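Local structure of CG1507-PB, isoform B (Drosophila melanogaster, 5FGO) at residues 53-56 with 57-61. The protein probably binds purine-rich single-stranded DNA and RNA as a member of the PUR family, this chain being its third PUR repeat. Sequence-based numbering, arbitrary orientation.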
ATOM      1  N   ILE B  53      -2.847   3.774  -5.626  1.00  0.91           N
ATOM      2  CA  ILE B  53      -1.418   3.835  -5.892  1.00  2.43           C
ATOM      3  C   ILE B  53      -0.943   2.604  -6.659  1.00  2.50           C
ATOM      4  O   ILE B  53      -1.559   1.545  -6.615  1.00  3.15           O
ATOM      5  CB  ILE B  53      -0.592   3.937  -4.624  1.00  2.85           C
ATOM      6  CG1 ILE B  53      -0.914   2.733  -3.722  1.00  1.10           C
ATOM      7  CG2 ILE B  53      -0.852   5.275  -3.956  1.00  2.72           C
ATOM      8  CD1 ILE B  53      -0.010   2.582  -2.545  1.00  0.97           C
ATOM      9  N   THR B  54       0.164   2.763  -7.363  1.00  1.73           N
ATOM     10  CA  THR B  54       0.699   1.714  -8.194  1.00  2.82           C
ATOM     11  C   THR B  54       2.159   1.432  -7.832  1.00  4.53           C
ATOM     12  O   THR B  54       3.028   2.301  -7.904  1.00  4.91           O
ATOM     13  CB  THR B  54       0.544   2.076  -9.673  1.00  1.64           C
ATOM     14  OG1 THR B  54      -0.812   1.840 -10.039  1.00  0.76           O
ATOM     15  CG2 THR B  54       1.378   1.180 -10.541  1.00  7.81           C
ATOM     16  N   ILE B  55       2.404   0.185  -7.446  1.00  4.87           N
ATOM     17  CA  ILE B  55       3.689  -0.242  -6.933  1.00  2.72           C
ATOM     18  C   ILE B  55       4.245  -1.262  -7.876  1.00  2.73           C
ATOM     19  O   ILE B  55       3.619  -2.294  -8.085  1.00  2.63           O
ATOM     20  CB  ILE B  55       3.577  -0.874  -5.548  1.00  1.32           C
ATOM     21  CG1 ILE B  55       2.784   0.022  -4.612  1.00  2.20           C
ATOM     22  CG2 ILE B  55       4.937  -1.145  -4.976  1.00  1.45           C
ATOM     23  CD1 ILE B  55       2.294  -0.680  -3.389  1.00  1.73           C
ATOM     24  N   PRO B  56       5.408  -0.971  -8.469  1.00  3.14           N
ATOM     25  CA  PRO B  56       6.087  -1.914  -9.369  1.00  3.89           C
ATOM     26  C   PRO B  56       6.600  -3.080  -8.552  1.00  2.99           C
ATOM     27  O   PRO B  56       6.972  -2.844  -7.397  1.00  2.21           O
ATOM     28  CB  PRO B  56       7.259  -1.110  -9.940  1.00  4.78           C
ATOM     29  CG  PRO B  56       7.109   0.284  -9.393  1.00  3.87           C
ATOM     30  CD  PRO B  56       6.216   0.225  -8.206  1.00  2.33           C
ATOM     31  N   GLU B  57       6.621  -4.283  -9.128  1.00  3.51           N
ATOM     32  CA  GLU B  57       7.066  -5.482  -8.420  1.00  2.84           C
ATOM     33  C   GLU B  57       8.452  -5.341  -7.800  1.00  2.34           C
ATOM     34  O   GLU B  57       8.650  -5.745  -6.667  1.00  3.45           O
ATOM     35  CB  GLU B  57       7.063  -6.712  -9.335  1.00  7.27           C
ATOM     36  CG  GLU B  57       7.181  -8.021  -8.531  1.00 11.69           C
ATOM     37  CD  GLU B  57       7.365  -9.287  -9.374  1.00 16.06           C
ATOM     38  OE1 GLU B  57       7.394  -9.211 -10.625  1.00 12.29           O
ATOM     39  OE2 GLU B  57       7.484 -10.373  -8.764  1.00 19.70           O
ATOM     40  N   LYS B  58       9.388  -4.693  -8.487  1.00  2.72           N
ATOM     41  CA  LYS B  58      10.777  -4.644  -8.015  1.00  2.16           C
ATOM     42  C   LYS B  58      10.938  -4.003  -6.639  1.00  4.11           C
ATOM     43  O   LYS B  58      12.047  -3.944  -6.106  1.00  5.40           O
ATOM     44  CB  LYS B  58      11.661  -3.901  -9.009  1.00  2.13           C
ATOM     45  CG  LYS B  58      11.364  -2.428  -9.103  1.00  5.88           C
ATOM     46  CD  LYS B  58      12.288  -1.705 -10.046  1.00  1.98           C
ATOM     47  CE  LYS B  58      11.879  -1.952 -11.474  1.00  4.27           C
ATOM     48  NZ  LYS B  58      12.587  -1.050 -12.450  1.00  3.59           N
ATOM     49  N   CYS B  59       9.850  -3.526  -6.043  1.00  3.15           N
ATOM     50  CA  CYS B  59       9.977  -2.962  -4.709  1.00  4.05           C
ATOM     51  C   CYS B  59       8.929  -3.468  -3.723  1.00  1.71           C
ATOM     52  O   CYS B  59       8.772  -2.916  -2.635  1.00  2.40           O
ATOM     53  CB  CYS B  59       9.984  -1.428  -4.791  1.00 14.59           C
ATOM     54  SG  CYS B  59       8.427  -0.658  -5.253  1.00  9.94           S
ATOM     55  N   TRP B  60       8.260  -4.560  -4.065  1.00  2.42           N
ATOM     56  CA  TRP B  60       7.290  -5.169  -3.133  1.00  4.34           C
ATOM     57  C   TRP B  60       7.953  -5.534  -1.791  1.00  3.19           C
ATOM     58  O   TRP B  60       7.347  -5.344  -0.726  1.00  1.73           O
ATOM     59  CB  TRP B  60       6.616  -6.421  -3.742  1.00  2.47           C
ATOM     60  CG  TRP B  60       5.680  -6.078  -4.874  1.00  3.95           C
ATOM     61  CD1 TRP B  60       5.463  -4.835  -5.399  1.00  2.24           C
ATOM     62  CD2 TRP B  60       4.788  -6.965  -5.567  1.00  2.76           C
ATOM     63  NE1 TRP B  60       4.536  -4.906  -6.406  1.00  2.98           N
ATOM     64  CE2 TRP B  60       4.096  -6.195  -6.522  1.00  2.85           C
ATOM     65  CE3 TRP B  60       4.514  -8.332  -5.480  1.00  5.22           C
ATOM     66  CZ2 TRP B  60       3.155  -6.745  -7.387  1.00  4.73           C
ATOM     67  CZ3 TRP B  60       3.568  -8.884  -6.343  1.00  3.39           C
ATOM     68  CH2 TRP B  60       2.901  -8.089  -7.282  1.00  4.07           C
ATOM     69  N   ILE B  61       9.181  -6.061  -1.839  1.00  1.96           N
ATOM     70  CA  ILE B  61       9.880  -6.430  -0.609  1.00  2.23           C
ATOM     71  C   ILE B  61      10.192  -5.213   0.253  1.00  1.48           C
ATOM     72  O   ILE B  61       9.950  -5.220   1.467  1.00  1.58           O
ATOM     73  CB  ILE B  61      11.177  -7.205  -0.891  1.00  5.30           C
ATOM     74  CG1 ILE B  61      10.849  -8.614  -1.374  1.00  1.40           C
ATOM     75  CG2 ILE B  61      11.988  -7.362   0.396  1.00  2.27           C
ATOM     76  CD1 ILE B  61      10.212  -9.448  -0.284  1.00  3.03           C
TER
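P56, I55 and C59 meet where strand 49-56 ends and the chain turns into helix 60-72. The proline ring sets its CD against C59 SG, 3.8 Å away. The methyl branch of I55 meets the same sulfur, with CG2 3.5 Å from C59 SG. I55 carries CG2 anti to its backbone N, on the carbonyl side, which brings this methyl to the sulfur and the W60 ring. The same methyl touches the indole of W60, 3.8 Å from CD1, where the two side chains cross at a slant. P56 O is also close to this ring, 3.2 Å from W60 CD1. C59 N points to P56 O as well, at 3.3 Å, though the position of that nitrogen is less certain. W60 reaches back to the strand and gives its indole N-H to a backbone carbonyl. The bond from W60 NE1 to I55 O is 3.2 Å long and nearly straight, at 175° about the hydrogen. The oxygen lies in the indole plane, but the donor stands well above the carbonyl plane, 62° out of it. One face of the ring is lined by E57 CA, toward its rim. A phenylalanine in place of W60 would probably leave I55 O without its indole donor, and the ring without the bond that fixes its rotation. W60 N bonds to E57 O at 2.9 Å and closes the short 3-10 turn. Beyond the turn, I55 and W60 pack on I42 and M40 of strand 37-46, while C59 packs on M20 of the second subunit. C59 sits at the N-cap position of the helix. The contact thus forms the strand-to-helix connection of a PUR repeat, in which a four-stranded antiparallel sheet is followed by one helix, here within a two-chain assembly.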